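Xyloglucanase (Paenibacillus pabuli, PDB 2JEP) hydrolyses xyloglucan, a plant cell-wall polysaccharide, as a bacterial family 5 glycoside hydrolase built on a TIM barrel. Local coordinates at residues S335-R340 with Q384-A389; Y266-F271 with T280-T285; E155-V160 with E178-V183; Q163-F168 with D208-T213; L52-N57 with E62-N67. All blocks are in the same frame, centred on the assembly; numbering follows the deposited sequence.

Contact 1 of 5, residues S335-R340 with Q384-A389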
# COMPACT_ATOMS: atom_id res chain seq x y z
N SER A 335 -5.39 23.27 -16.30
CA SER A 335 -6.34 22.17 -16.53
C SER A 335 -5.96 20.84 -15.88
O SER A 335 -6.66 19.87 -16.05
CB SER A 335 -6.57 21.96 -18.01
OG SER A 335 -5.46 21.39 -18.69
N ASN A 336 -4.87 20.81 -15.12
CA ASN A 336 -4.35 19.53 -14.65
C ASN A 336 -5.34 18.70 -13.87
O ASN A 336 -5.33 17.47 -13.97
CB ASN A 336 -3.07 19.76 -13.86
CG ASN A 336 -2.53 18.50 -13.19
OD1 ASN A 336 -2.54 18.42 -11.95
ND2 ASN A 336 -2.01 17.55 -13.98
N ASN A 337 -6.21 19.32 -13.07
CA ASN A 337 -7.12 18.51 -12.25
C ASN A 337 -8.13 17.73 -13.09
O ASN A 337 -8.62 16.70 -12.65
CB ASN A 337 -7.81 19.34 -11.18
CG ASN A 337 -6.97 19.54 -9.95
OD1 ASN A 337 -6.15 18.70 -9.61
ND2 ASN A 337 -7.12 20.68 -9.28
N VAL A 338 -8.43 18.19 -14.30
CA VAL A 338 -9.25 17.40 -15.19
C VAL A 338 -8.62 16.03 -15.39
O VAL A 338 -9.30 15.00 -15.37
CB VAL A 338 -9.41 18.10 -16.59
CG1 VAL A 338 -10.15 17.22 -17.59
CG2 VAL A 338 -10.13 19.47 -16.42
N TYR A 339 -7.31 16.02 -15.58
CA TYR A 339 -6.58 14.78 -15.85
C TYR A 339 -6.29 13.95 -14.62
O TYR A 339 -6.26 12.73 -14.70
CB TYR A 339 -5.32 15.04 -16.73
CG TYR A 339 -5.77 15.87 -17.90
CD1 TYR A 339 -6.67 15.33 -18.82
CD2 TYR A 339 -5.52 17.23 -17.96
CE1 TYR A 339 -7.23 16.09 -19.80
CE2 TYR A 339 -6.08 18.01 -18.96
CZ TYR A 339 -6.95 17.44 -19.86
OH TYR A 339 -7.58 18.18 -20.84
N ARG A 340 -6.07 14.61 -13.48
CA ARG A 340 -5.96 13.85 -12.24
C ARG A 340 -7.24 13.10 -11.95
O ARG A 340 -7.22 11.95 -11.52
CB ARG A 340 -5.56 14.77 -11.08
CG ARG A 340 -4.20 15.45 -11.32
CD ARG A 340 -3.45 15.74 -10.04
NE ARG A 340 -4.21 16.64 -9.19
CZ ARG A 340 -4.12 16.71 -7.85
NH1 ARG A 340 -3.34 15.90 -7.13
NH2 ARG A 340 -4.84 17.61 -7.23
N GLN A 384 -12.84 17.55 -4.43
CA GLN A 384 -14.13 16.88 -4.59
C GLN A 384 -14.23 16.16 -5.93
O GLN A 384 -14.80 15.07 -6.02
CB GLN A 384 -15.28 17.90 -4.50
CG GLN A 384 -16.64 17.27 -4.49
CD GLN A 384 -16.86 16.50 -3.24
OE1 GLN A 384 -16.79 17.08 -2.15
NE2 GLN A 384 -17.11 15.16 -3.35
N ASN A 385 -13.72 16.79 -6.98
CA ASN A 385 -13.90 16.20 -8.29
C ASN A 385 -13.07 14.91 -8.45
O ASN A 385 -13.52 13.98 -9.10
CB ASN A 385 -13.59 17.20 -9.42
CG ASN A 385 -14.75 18.15 -9.72
OD1 ASN A 385 -15.88 17.96 -9.27
ND2 ASN A 385 -14.47 19.17 -10.52
N ILE A 386 -11.89 14.84 -7.81
CA ILE A 386 -11.12 13.59 -7.85
C ILE A 386 -11.83 12.51 -7.01
O ILE A 386 -11.91 11.36 -7.41
CB ILE A 386 -9.65 13.79 -7.39
CG1 ILE A 386 -8.90 14.70 -8.37
CG2 ILE A 386 -8.93 12.43 -7.21
CD1 ILE A 386 -7.54 15.13 -7.90
N ILE A 387 -12.36 12.89 -5.84
CA ILE A 387 -13.12 11.93 -5.07
C ILE A 387 -14.28 11.41 -5.88
O ILE A 387 -14.54 10.20 -5.93
CB ILE A 387 -13.63 12.55 -3.74
CG1 ILE A 387 -12.45 12.88 -2.83
CG2 ILE A 387 -14.61 11.62 -3.03
CD1 ILE A 387 -12.80 13.69 -1.58
N ASN A 388 -14.99 12.33 -6.52
CA ASN A 388 -16.15 11.90 -7.32
C ASN A 388 -15.73 10.96 -8.45
O ASN A 388 -16.44 10.02 -8.79
CB ASN A 388 -16.89 13.10 -7.92
CG ASN A 388 -17.66 13.91 -6.91
OD1 ASN A 388 -17.88 13.47 -5.80
ND2 ASN A 388 -18.08 15.10 -7.31
N ALA A 389 -14.58 11.26 -9.08
CA ALA A 389 -14.05 10.42 -10.16
C ALA A 389 -13.77 9.00 -9.67
O ALA A 389 -14.12 8.02 -10.32
CB ALA A 389 -12.80 11.08 -10.73
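Asn337, in the first turn of helix 336-353, approaches Ile386 of helix 384-393 with its amide oxygen: OD1 lies 4.2 Å from Ile386 CD1, and the two side chains cross at about a right angle. The same OD1 is gripped by Arg340, one turn further on, which uses two nitrogens side-on. Arg340 NE donates to Asn337 OD1 at 2.9 Å, almost in line with the carbonyl bond, while NH2 reaches the same oxygen at 2.9 Å from farther off the carbonyl axis (141°); OD1 lies in the guanidinium plane. Helix 336-353 joins the seventh and eighth strands of the (beta/alpha)8 barrel and helix 384-393 closes the chain, so the contact lies in the outer helical layer. Arg340 itself is bent at chi3 (-61°), which turns the guanidinium back toward Asn337 and presents one face to Ile386. CD1 of Ile386 sits over that face, off-centre, 3.7 Å from Arg340 NH2, and also meets the aliphatic root of the arginine, 3.8 Å from CB. A leucine in place of Arg340 would probably leave Asn337 OD1 without either of its two arginine donors and its amide freer to turn. Arg340 NH1 is bound to the carbonyl oxygen of Ser326, which further fixes the guanidinium plane.

Contact 2 of 5, residues Y266-F271 with T280-T285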
# COMPACT_ATOMS: atom_id res chain seq x y z
N TYR A 266 1.76 4.02 -10.61
CA TYR A 266 1.95 5.44 -10.84
C TYR A 266 2.43 5.68 -12.28
O TYR A 266 3.19 6.62 -12.54
CB TYR A 266 2.97 6.01 -9.87
CG TYR A 266 2.61 5.98 -8.39
CD1 TYR A 266 1.84 6.98 -7.83
CD2 TYR A 266 3.08 4.99 -7.56
CE1 TYR A 266 1.60 7.01 -6.47
CE2 TYR A 266 2.83 5.01 -6.20
CZ TYR A 266 2.07 6.00 -5.66
OH TYR A 266 1.85 6.11 -4.31
N SER A 267 1.99 4.83 -13.21
CA SER A 267 2.44 4.95 -14.59
C SER A 267 1.46 5.73 -15.43
O SER A 267 0.26 5.58 -15.25
CB SER A 267 2.63 3.58 -15.22
OG SER A 267 3.65 2.83 -14.57
N PRO A 268 1.95 6.54 -16.37
CA PRO A 268 3.33 6.87 -16.63
C PRO A 268 3.83 7.91 -15.65
O PRO A 268 3.15 8.89 -15.36
CB PRO A 268 3.30 7.44 -18.06
CG PRO A 268 1.94 8.08 -18.15
CD PRO A 268 1.02 7.27 -17.27
N TRP A 269 5.04 7.68 -15.13
CA TRP A 269 5.58 8.52 -14.06
C TRP A 269 5.70 9.97 -14.46
O TRP A 269 5.51 10.86 -13.64
CB TRP A 269 6.95 8.00 -13.66
CG TRP A 269 7.56 8.71 -12.48
CD1 TRP A 269 8.64 9.54 -12.50
CD2 TRP A 269 7.10 8.65 -11.13
NE1 TRP A 269 8.89 10.02 -11.23
CE2 TRP A 269 7.95 9.49 -10.37
CE3 TRP A 269 6.03 8.01 -10.48
CZ2 TRP A 269 7.82 9.65 -9.00
CZ3 TRP A 269 5.90 8.18 -9.09
CH2 TRP A 269 6.80 8.99 -8.38
N ASP A 270 6.02 10.23 -15.72
CA ASP A 270 6.18 11.60 -16.16
C ASP A 270 4.93 12.44 -15.90
O ASP A 270 5.05 13.61 -15.52
CB ASP A 270 6.73 11.70 -17.60
CG ASP A 270 5.87 11.06 -18.69
OD1 ASP A 270 4.81 10.47 -18.42
OD2 ASP A 270 6.35 11.13 -19.87
N PHE A 271 3.76 11.83 -16.03
CA PHE A 271 2.51 12.46 -15.64
C PHE A 271 2.26 12.42 -14.14
O PHE A 271 1.94 13.44 -13.52
CB PHE A 271 1.32 11.79 -16.36
CG PHE A 271 -0.03 12.21 -15.86
CD1 PHE A 271 -0.48 13.50 -16.06
CD2 PHE A 271 -0.81 11.35 -15.11
CE1 PHE A 271 -1.72 13.92 -15.55
CE2 PHE A 271 -2.03 11.75 -14.58
CZ PHE A 271 -2.48 13.06 -14.80
N THR A 280 1.43 17.12 -18.05
CA THR A 280 0.39 17.55 -17.14
C THR A 280 -1.00 17.00 -17.50
O THR A 280 -1.98 17.33 -16.83
CB THR A 280 0.33 19.08 -17.11
OG1 THR A 280 0.16 19.54 -18.45
CG2 THR A 280 1.61 19.68 -16.51
N GLN A 281 -1.08 16.15 -18.53
CA GLN A 281 -2.35 15.62 -19.00
C GLN A 281 -2.20 14.13 -19.27
O GLN A 281 -1.09 13.64 -19.46
CB GLN A 281 -2.81 16.35 -20.28
CG GLN A 281 -2.72 17.88 -20.16
CD GLN A 281 -3.34 18.61 -21.30
OE1 GLN A 281 -3.78 18.02 -22.31
NE2 GLN A 281 -3.40 19.91 -21.16
N TRP A 282 -3.32 13.44 -19.29
CA TRP A 282 -3.37 11.99 -19.45
C TRP A 282 -4.71 11.59 -20.05
O TRP A 282 -5.74 12.14 -19.69
CB TRP A 282 -3.20 11.30 -18.08
CG TRP A 282 -3.16 9.80 -18.18
CD1 TRP A 282 -2.04 9.03 -18.40
CD2 TRP A 282 -4.26 8.89 -18.13
NE1 TRP A 282 -2.40 7.71 -18.48
CE2 TRP A 282 -3.75 7.60 -18.34
CE3 TRP A 282 -5.64 9.05 -17.95
CZ2 TRP A 282 -4.56 6.48 -18.32
CZ3 TRP A 282 -6.43 7.94 -17.96
CH2 TRP A 282 -5.89 6.67 -18.16
N GLY A 283 -4.67 10.57 -20.90
CA GLY A 283 -5.84 9.94 -21.44
C GLY A 283 -6.44 10.67 -22.62
O GLY A 283 -5.97 11.73 -23.05
N ALA A 284 -7.50 10.08 -23.13
CA ALA A 284 -8.08 10.52 -24.39
C ALA A 284 -8.57 11.95 -24.37
O ALA A 284 -8.60 12.59 -25.43
CB ALA A 284 -9.23 9.60 -24.79
N THR A 285 -8.95 12.46 -23.20
CA THR A 285 -9.48 13.81 -23.12
C THR A 285 -8.41 14.90 -23.02
O THR A 285 -8.74 16.09 -23.00
CB THR A 285 -10.50 13.99 -22.00
OG1 THR A 285 -9.84 13.92 -20.73
CG2 THR A 285 -11.63 12.94 -22.10
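Phe271 lays one ring face against Trp282, whose CB stands 3.6 Å from the ring centroid and only 7° off the ring normal, a CH-pi contact centred on the ring. The Trp282 indole continues past the phenyl obliquely, its five-membered ring tilted 32° to it. Along the rest of the Phe271 ring runs the backbone of 280-285: CD1 is 3.5 Å from Gln281 O, and Thr280 O lies at the ring edge, 3.7 Å from CE1. Pro268, preceded by a cis peptide bond, adds its CD at 3.7 Å from Trp282 CD1. With CG anti to the backbone N (chi1 171°), Phe271 reaches from its short helix into this loop. A serine at Phe271 would probably open a gap beneath Trp282 CB and leave the indole less firmly seated. Further out, Trp282 NE1 is hydrogen-bonded to Gly296, Asn336 and Tyr339 of helix 336-353 touch Phe271, and Asn336 ND2 binds Thr280 O; Asp333 holds the Thr280 hydroxyl. Pro268 is the N-cap residue of helix 269-272, which follows barrel strand 259-265. The contact thus folds together two parts of the long connection after the sixth strand, an elaborated beta-alpha loop of the family 5 TIM barrel.

Contact 3 of 5, residues E155-V160 with E178-V183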
# COMPACT_ATOMS: atom_id res chain seq x y z
N GLU A 155 15.82 -12.59 11.33
CA GLU A 155 15.42 -12.77 12.71
C GLU A 155 14.75 -11.54 13.28
O GLU A 155 13.76 -11.63 13.99
CB GLU A 155 16.65 -13.17 13.55
CG GLU A 155 16.39 -13.39 15.03
CD GLU A 155 15.53 -14.57 15.37
OE1 GLU A 155 15.38 -15.48 14.53
OE2 GLU A 155 15.01 -14.58 16.54
N LYS A 156 15.29 -10.37 12.98
CA LYS A 156 14.68 -9.12 13.40
C LYS A 156 13.28 -9.00 12.84
O LYS A 156 12.34 -8.64 13.54
CB LYS A 156 15.55 -7.96 12.93
CG LYS A 156 15.08 -6.56 13.34
CD LYS A 156 16.17 -5.53 13.03
CE LYS A 156 15.77 -4.11 13.35
NZ LYS A 156 16.95 -3.20 13.19
N TYR A 157 13.13 -9.29 11.55
CA TYR A 157 11.83 -9.24 10.91
C TYR A 157 10.81 -10.18 11.56
O TYR A 157 9.66 -9.79 11.83
CB TYR A 157 12.02 -9.55 9.42
CG TYR A 157 10.80 -9.45 8.55
CD1 TYR A 157 10.25 -8.21 8.25
CD2 TYR A 157 10.23 -10.58 7.98
CE1 TYR A 157 9.18 -8.10 7.38
CE2 TYR A 157 9.15 -10.48 7.13
CZ TYR A 157 8.62 -9.24 6.82
OH TYR A 157 7.53 -9.17 5.96
N LYS A 158 11.23 -11.42 11.82
CA LYS A 158 10.40 -12.35 12.54
C LYS A 158 9.95 -11.78 13.89
O LYS A 158 8.77 -11.82 14.23
CB LYS A 158 11.14 -13.69 12.73
CG LYS A 158 10.37 -14.73 13.58
CD LYS A 158 11.27 -15.93 13.84
CE LYS A 158 10.76 -16.91 14.85
NZ LYS A 158 11.82 -17.94 15.05
N LYS A 159 10.90 -11.30 14.68
CA LYS A 159 10.56 -10.81 16.02
C LYS A 159 9.65 -9.58 15.97
O LYS A 159 8.75 -9.45 16.81
CB LYS A 159 11.85 -10.50 16.81
CG LYS A 159 12.66 -11.73 17.19
CD LYS A 159 11.92 -12.60 18.22
CE LYS A 159 12.82 -13.62 18.92
NZ LYS A 159 12.01 -14.30 19.99
N VAL A 160 9.87 -8.70 14.99
CA VAL A 160 9.03 -7.52 14.82
C VAL A 160 7.62 -7.96 14.45
O VAL A 160 6.66 -7.52 15.09
CB VAL A 160 9.67 -6.57 13.80
CG1 VAL A 160 8.68 -5.48 13.35
CG2 VAL A 160 10.92 -5.96 14.42
N GLU A 178 0.08 -6.37 6.03
CA GLU A 178 0.85 -6.29 4.78
C GLU A 178 2.34 -6.43 5.16
O GLU A 178 2.86 -5.68 5.99
CB GLU A 178 0.58 -4.94 4.11
CG GLU A 178 1.33 -4.66 2.86
CD GLU A 178 1.06 -3.29 2.30
OE1 GLU A 178 0.42 -2.48 2.98
OE2 GLU A 178 1.50 -3.02 1.16
N SER A 179 2.99 -7.41 4.54
CA SER A 179 4.30 -7.85 5.01
C SER A 179 5.37 -6.77 5.01
O SER A 179 6.23 -6.74 5.89
CB SER A 179 4.77 -9.00 4.15
OG SER A 179 4.89 -8.62 2.79
N MET A 180 5.30 -5.92 3.99
CA MET A 180 6.29 -4.88 3.77
C MET A 180 5.75 -4.04 2.62
O MET A 180 4.65 -4.31 2.13
CB MET A 180 7.67 -5.50 3.48
CG MET A 180 7.66 -6.46 2.32
SD MET A 180 8.97 -7.72 2.45
CE MET A 180 8.73 -8.61 0.93
N ASN A 181 6.49 -3.00 2.26
CA ASN A 181 5.99 -2.02 1.31
C ASN A 181 6.62 -2.22 -0.07
O ASN A 181 6.23 -3.15 -0.78
CB ASN A 181 6.16 -0.60 1.91
CG ASN A 181 5.70 0.49 0.98
OD1 ASN A 181 4.62 0.37 0.40
ND2 ASN A 181 6.49 1.56 0.84
N GLU A 182 7.59 -1.38 -0.42
CA GLU A 182 8.27 -1.41 -1.71
C GLU A 182 9.71 -1.83 -1.45
O GLU A 182 10.52 -1.06 -0.94
CB GLU A 182 8.25 -0.03 -2.37
CG GLU A 182 6.85 0.44 -2.68
CD GLU A 182 6.78 1.85 -3.27
OE1 GLU A 182 7.78 2.61 -3.20
OE2 GLU A 182 5.68 2.20 -3.79
N VAL A 183 9.97 -3.10 -1.74
CA VAL A 183 11.21 -3.79 -1.34
C VAL A 183 11.99 -4.17 -2.59
O VAL A 183 11.52 -4.91 -3.46
CB VAL A 183 10.86 -4.99 -0.44
CG1 VAL A 183 12.04 -5.93 -0.20
CG2 VAL A 183 10.32 -4.45 0.91
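Tyr157 spans the gap between helix 150-167 and the chain leaving strand 175-178, donating its phenolic hydrogen to a backbone oxygen, with OH 2.8 Å from Ser179 O. The nearest pair of CA atoms, those of Tyr157 and Ser179, is 9.7 Å apart, so the full length of the tyrosine is needed. Its CG is anti to the backbone N (chi1 -176°), which carries the ring straight off the helix toward the loop. The acceptor meets the ring at its edge, near the ring plane, yet the donor stands well above the carbonyl plane of Ser179, at a C=O...OH angle of 109°, and does not follow a lone pair. The hydroxyl oxygen also rests against the serine side chain, 3.3 Å from CB. This joins the helix before the fourth strand of the (beta/alpha)8 barrel to the C-terminal end of that strand, where active sites of such barrels lie. Ser179 OG, with chi1 60°, takes the position between backbone N and carbonyl carbon; its hydrogen-bonding partner is Asn203 of helix 193-211, and it is CB that faces the tyrosine. In the conformer described, Met180 SD approaches Tyr157 OH only loosely, at 4.1 Å. Trp161, one turn along from Tyr157, packs edge-to-face with the tyrosine ring and gives its NE1 hydrogen to Ser179 O as well, a second side-chain donor from the same helix to this one buried carbonyl oxygen. Phe206 of helix 193-211 touches both Tyr157 and Ser179.

Contact 4 of 5, residues Q163-F168 with D208-T213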
# COMPACT_ATOMS: atom_id res chain seq x y z
N GLN A 163 5.61 -9.44 17.36
CA GLN A 163 5.08 -8.41 18.27
C GLN A 163 3.90 -7.65 17.69
O GLN A 163 2.92 -7.40 18.39
CB GLN A 163 6.19 -7.44 18.65
CG GLN A 163 7.28 -8.06 19.48
CD GLN A 163 8.44 -7.13 19.62
OE1 GLN A 163 8.38 -6.18 20.41
NE2 GLN A 163 9.47 -7.35 18.83
N ILE A 164 3.99 -7.24 16.43
CA ILE A 164 2.85 -6.50 15.83
C ILE A 164 1.64 -7.43 15.78
O ILE A 164 0.53 -7.06 16.16
CB ILE A 164 3.20 -6.04 14.39
CG1 ILE A 164 4.39 -5.09 14.36
CG2 ILE A 164 1.97 -5.42 13.73
CD1 ILE A 164 5.03 -4.93 12.97
N ALA A 165 1.85 -8.66 15.32
CA ALA A 165 0.73 -9.58 15.20
C ALA A 165 0.09 -9.85 16.56
O ALA A 165 -1.13 -9.82 16.71
CB ALA A 165 1.15 -10.90 14.53
N THR A 166 0.93 -10.09 17.56
CA THR A 166 0.42 -10.34 18.91
C THR A 166 -0.44 -9.16 19.40
O THR A 166 -1.51 -9.36 19.97
CB THR A 166 1.56 -10.64 19.86
OG1 THR A 166 2.18 -11.86 19.46
CG2 THR A 166 1.08 -10.79 21.30
N LYS A 167 -0.01 -7.93 19.14
CA LYS A 167 -0.74 -6.74 19.60
C LYS A 167 -2.16 -6.72 19.02
O LYS A 167 -3.11 -6.29 19.68
CB LYS A 167 0.02 -5.48 19.15
CG LYS A 167 -0.49 -4.14 19.67
CD LYS A 167 -0.23 -3.99 21.14
CE LYS A 167 -0.64 -2.62 21.65
NZ LYS A 167 -0.59 -2.61 23.13
N PHE A 168 -2.31 -7.20 17.78
CA PHE A 168 -3.57 -7.11 17.07
C PHE A 168 -4.30 -8.45 16.90
O PHE A 168 -5.22 -8.58 16.09
CB PHE A 168 -3.31 -6.48 15.70
CG PHE A 168 -2.93 -5.02 15.77
CD1 PHE A 168 -3.91 -4.05 15.94
CD2 PHE A 168 -1.61 -4.62 15.70
CE1 PHE A 168 -3.57 -2.73 16.07
CE2 PHE A 168 -1.25 -3.29 15.80
CZ PHE A 168 -2.26 -2.33 15.99
N ASP A 208 4.23 -17.30 8.06
CA ASP A 208 4.28 -18.36 9.06
C ASP A 208 4.37 -17.81 10.47
O ASP A 208 3.79 -18.37 11.41
CB ASP A 208 5.48 -19.26 8.82
CG ASP A 208 5.39 -20.05 7.50
OD1 ASP A 208 4.29 -20.28 6.99
OD2 ASP A 208 6.45 -20.47 7.01
N THR A 209 5.09 -16.70 10.65
CA THR A 209 5.18 -16.09 11.96
C THR A 209 3.83 -15.58 12.43
O THR A 209 3.42 -15.81 13.57
CB THR A 209 6.23 -14.94 11.94
OG1 THR A 209 7.52 -15.47 11.63
CG2 THR A 209 6.30 -14.21 13.26
N VAL A 210 3.14 -14.86 11.55
CA VAL A 210 1.83 -14.32 11.93
C VAL A 210 0.87 -15.45 12.29
O VAL A 210 0.13 -15.35 13.28
CB VAL A 210 1.25 -13.44 10.80
CG1 VAL A 210 -0.24 -13.16 11.03
CG2 VAL A 210 2.07 -12.15 10.70
N ARG A 211 0.85 -16.51 11.49
CA ARG A 211 -0.12 -17.57 11.74
C ARG A 211 0.09 -18.21 13.11
O ARG A 211 -0.87 -18.67 13.71
CB ARG A 211 -0.03 -18.67 10.68
CG ARG A 211 -0.41 -18.28 9.27
CD ARG A 211 -1.68 -17.52 9.15
NE ARG A 211 -2.06 -17.30 7.78
CZ ARG A 211 -2.98 -16.43 7.41
NH1 ARG A 211 -3.56 -15.65 8.31
NH2 ARG A 211 -3.28 -16.32 6.12
N GLN A 212 1.33 -18.28 13.57
CA GLN A 212 1.63 -18.98 14.82
C GLN A 212 1.46 -18.11 16.06
O GLN A 212 1.69 -18.58 17.18
CB GLN A 212 3.02 -19.57 14.75
CG GLN A 212 3.12 -20.66 13.70
CD GLN A 212 4.52 -21.17 13.57
OE1 GLN A 212 5.28 -20.73 12.71
NE2 GLN A 212 4.89 -22.07 14.47
N THR A 213 1.06 -16.86 15.88
CA THR A 213 0.61 -16.10 17.00
C THR A 213 -0.85 -16.46 17.23
O THR A 213 -1.47 -17.19 16.45
CB THR A 213 0.79 -14.58 16.81
OG1 THR A 213 -0.01 -14.13 15.71
CG2 THR A 213 2.27 -14.25 16.57
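Ala165 and Val210 bring their helices to a CA-CA separation of 5.9 Å, and Thr166 and Thr213, where the chain leaves the second helix, stand 6.1 Å apart in the same measure. The small methyl of Ala165 permits this approach: its CB meets Val210 CG2 at 4.1 Å and, more closely, Thr213 OG1 at 3.6 Å. Thr213 carries the largest share of its own side of the contact. In the conformer described, its OG1 turns back to donate to Val210 O at 2.7 Å, an oxygen that also receives the Thr213 backbone N-H, so both bonds tie the threonine to the end of its own helix. With OG1 so placed (chi1 63°), CG2 falls anti to the carbonyl carbon and projects to the other helix, 3.8 Å from Thr166 OG1. The Thr166 hydroxyl itself is bonded to Gln162 O within its helix, and the meeting is one of methyl against oxygen. Asn217 adds a polar tie, its ND2 binding both Ala165 O and Thr213 OG1. The contact pairs the C-terminal ends of helices 150-167 and 193-211, neighbours on the outside of the TIM barrel; beneath them Phe177 of strand 175-178 touches both Ala165 and Val210, and helix 106-120 covers Phe168 nearby.

Contact 5 of 5, residues L52-N57 with E62-N67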
# COMPACT_ATOMS: atom_id res chain seq x y z
N LEU A 52 2.24 7.70 9.90
CA LEU A 52 2.98 6.80 10.78
C LEU A 52 4.19 6.14 10.14
O LEU A 52 4.97 5.48 10.84
CB LEU A 52 2.07 5.77 11.46
CG LEU A 52 1.15 6.32 12.55
CD1 LEU A 52 0.04 7.24 12.03
CD2 LEU A 52 0.57 5.13 13.34
N GLU A 53 4.41 6.36 8.84
CA GLU A 53 5.65 5.93 8.19
C GLU A 53 6.72 7.02 8.17
O GLU A 53 7.87 6.76 7.88
CB GLU A 53 5.41 5.44 6.77
CG GLU A 53 5.30 6.50 5.66
CD GLU A 53 3.99 7.23 5.55
OE1 GLU A 53 3.29 7.45 6.56
OE2 GLU A 53 3.68 7.63 4.40
N ALA A 54 6.32 8.25 8.48
CA ALA A 54 7.23 9.39 8.48
C ALA A 54 8.28 9.22 9.56
O ALA A 54 7.98 8.70 10.63
CB ALA A 54 6.44 10.69 8.70
N ALA A 55 9.52 9.52 9.16
CA ALA A 55 10.67 9.36 10.03
C ALA A 55 11.74 10.32 9.62
O ALA A 55 11.92 10.61 8.42
CB ALA A 55 11.20 7.91 9.94
N VAL A 56 12.47 10.83 10.63
CA VAL A 56 13.65 11.64 10.35
C VAL A 56 14.79 11.17 11.24
O VAL A 56 14.61 11.00 12.45
CB VAL A 56 13.42 13.17 10.53
CG1 VAL A 56 14.73 13.94 10.36
CG2 VAL A 56 12.38 13.67 9.53
N ASN A 57 15.95 10.97 10.62
CA ASN A 57 17.12 10.38 11.28
C ASN A 57 16.81 9.16 12.15
O ASN A 57 17.28 8.97 13.29
CB ASN A 57 18.02 11.43 11.94
CG ASN A 57 17.33 12.23 13.03
OD1 ASN A 57 17.44 13.47 13.07
ND2 ASN A 57 16.64 11.54 13.92
N GLU A 62 4.71 10.71 13.48
CA GLU A 62 3.65 10.92 12.52
C GLU A 62 3.49 12.37 12.06
O GLU A 62 2.78 12.61 11.08
CB GLU A 62 2.31 10.38 13.02
CG GLU A 62 1.64 11.21 14.07
CD GLU A 62 0.57 10.47 14.78
OE1 GLU A 62 0.90 9.69 15.71
OE2 GLU A 62 -0.61 10.64 14.39
N THR A 63 4.16 13.31 12.73
CA THR A 63 4.15 14.70 12.32
C THR A 63 5.40 15.14 11.58
O THR A 63 5.51 16.30 11.21
CB THR A 63 3.97 15.63 13.51
OG1 THR A 63 5.10 15.53 14.39
CG2 THR A 63 2.65 15.33 14.24
N ALA A 64 6.33 14.21 11.36
CA ALA A 64 7.66 14.57 10.89
C ALA A 64 7.64 15.15 9.48
O ALA A 64 8.56 15.87 9.10
CB ALA A 64 8.59 13.35 10.96
N TRP A 65 6.63 14.79 8.69
CA TRP A 65 6.53 15.23 7.33
C TRP A 65 5.47 16.30 7.13
O TRP A 65 5.02 16.51 6.03
CB TRP A 65 6.38 14.04 6.36
CG TRP A 65 7.62 13.15 6.30
CD1 TRP A 65 8.87 13.43 6.77
CD2 TRP A 65 7.69 11.86 5.71
NE1 TRP A 65 9.71 12.37 6.54
CE2 TRP A 65 9.01 11.39 5.88
CE3 TRP A 65 6.75 11.05 5.08
CZ2 TRP A 65 9.41 10.14 5.43
CZ3 TRP A 65 7.16 9.82 4.62
CH2 TRP A 65 8.46 9.37 4.81
N GLY A 66 5.11 16.97 8.22
CA GLY A 66 4.29 18.18 8.12
C GLY A 66 2.79 18.00 8.28
O GLY A 66 2.06 19.00 8.31
N ASN A 67 2.30 16.76 8.44
CA ASN A 67 0.89 16.56 8.73
C ASN A 67 0.64 16.65 10.23
O ASN A 67 1.54 16.35 11.03
CB ASN A 67 0.39 15.22 8.20
CG ASN A 67 0.23 15.24 6.69
OD1 ASN A 67 -0.38 16.15 6.13
ND2 ASN A 67 0.76 14.21 6.02
O HOH W 1 12.65 12.57 6.57
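Ala54 presses against one face of the Trp65 indole, in a loop region that follows the first strand of the TIM barrel and carries the small beta hairpin of strands 55-56 and 59-60. The bump is the alanine itself: CA sits 3.5 Å from the centroid of the six-membered ring, 4° off its normal, in a CH-pi contact, while CB reaches 3.4 Å from Trp65 CD2 at the ring fusion. The Ala55 backbone N extends this cover toward the rim. Beyond CZ3 lies Glu53 CG, at 3.9 Å; its carboxylate, bonded to Asn50 N and Gln51 N, is steeply inclined to the indole plane. On the other flank the Ala64 methyl fits the notch between Ala54 CB and, in the conformer described, Val56 CG2, 4.1 Å from each. A type I turn from Thr63 to Gly66 sets Ala64 and Trp65 next to each other for this double fit. Deeper in, Leu52, also in one of two conformers, and Glu62 lie side by side, pointing the same way, and the Glu62 carboxylate goes on to Val70 N and a salt bridge with Arg111. At the outer end a water accepts from Trp65 NE1 at 2.9 Å and donates to Ala55 O at 2.8 Å, bridging a pair whose direct bond is weak, NE1 to O 3.4 Å.

Overall arrangement
All five contacts belong to one eight-stranded TIM barrel. Along the chain contact 5 comes first, after strand 45-48; contacts 3 and 4 follow with alternating segments, then contact 2 closes before contact 1 opens. Contacts 3 and 4 share helix 150-167, their centres 12 Å apart, and touch through Lys158 and Thr209. Contacts 1 and 2, with centres 13 Å apart, form a second pair across the barrel, joined where Asn336 and Tyr339 meet the loop 280-285. The centres of contacts 1 and 4 are 40 Å apart. Contacts 1 and 4 join outer helices, whereas 2, 3 and 5 involve loops that follow barrel strands, the side where family 5 enzymes hold their substrate.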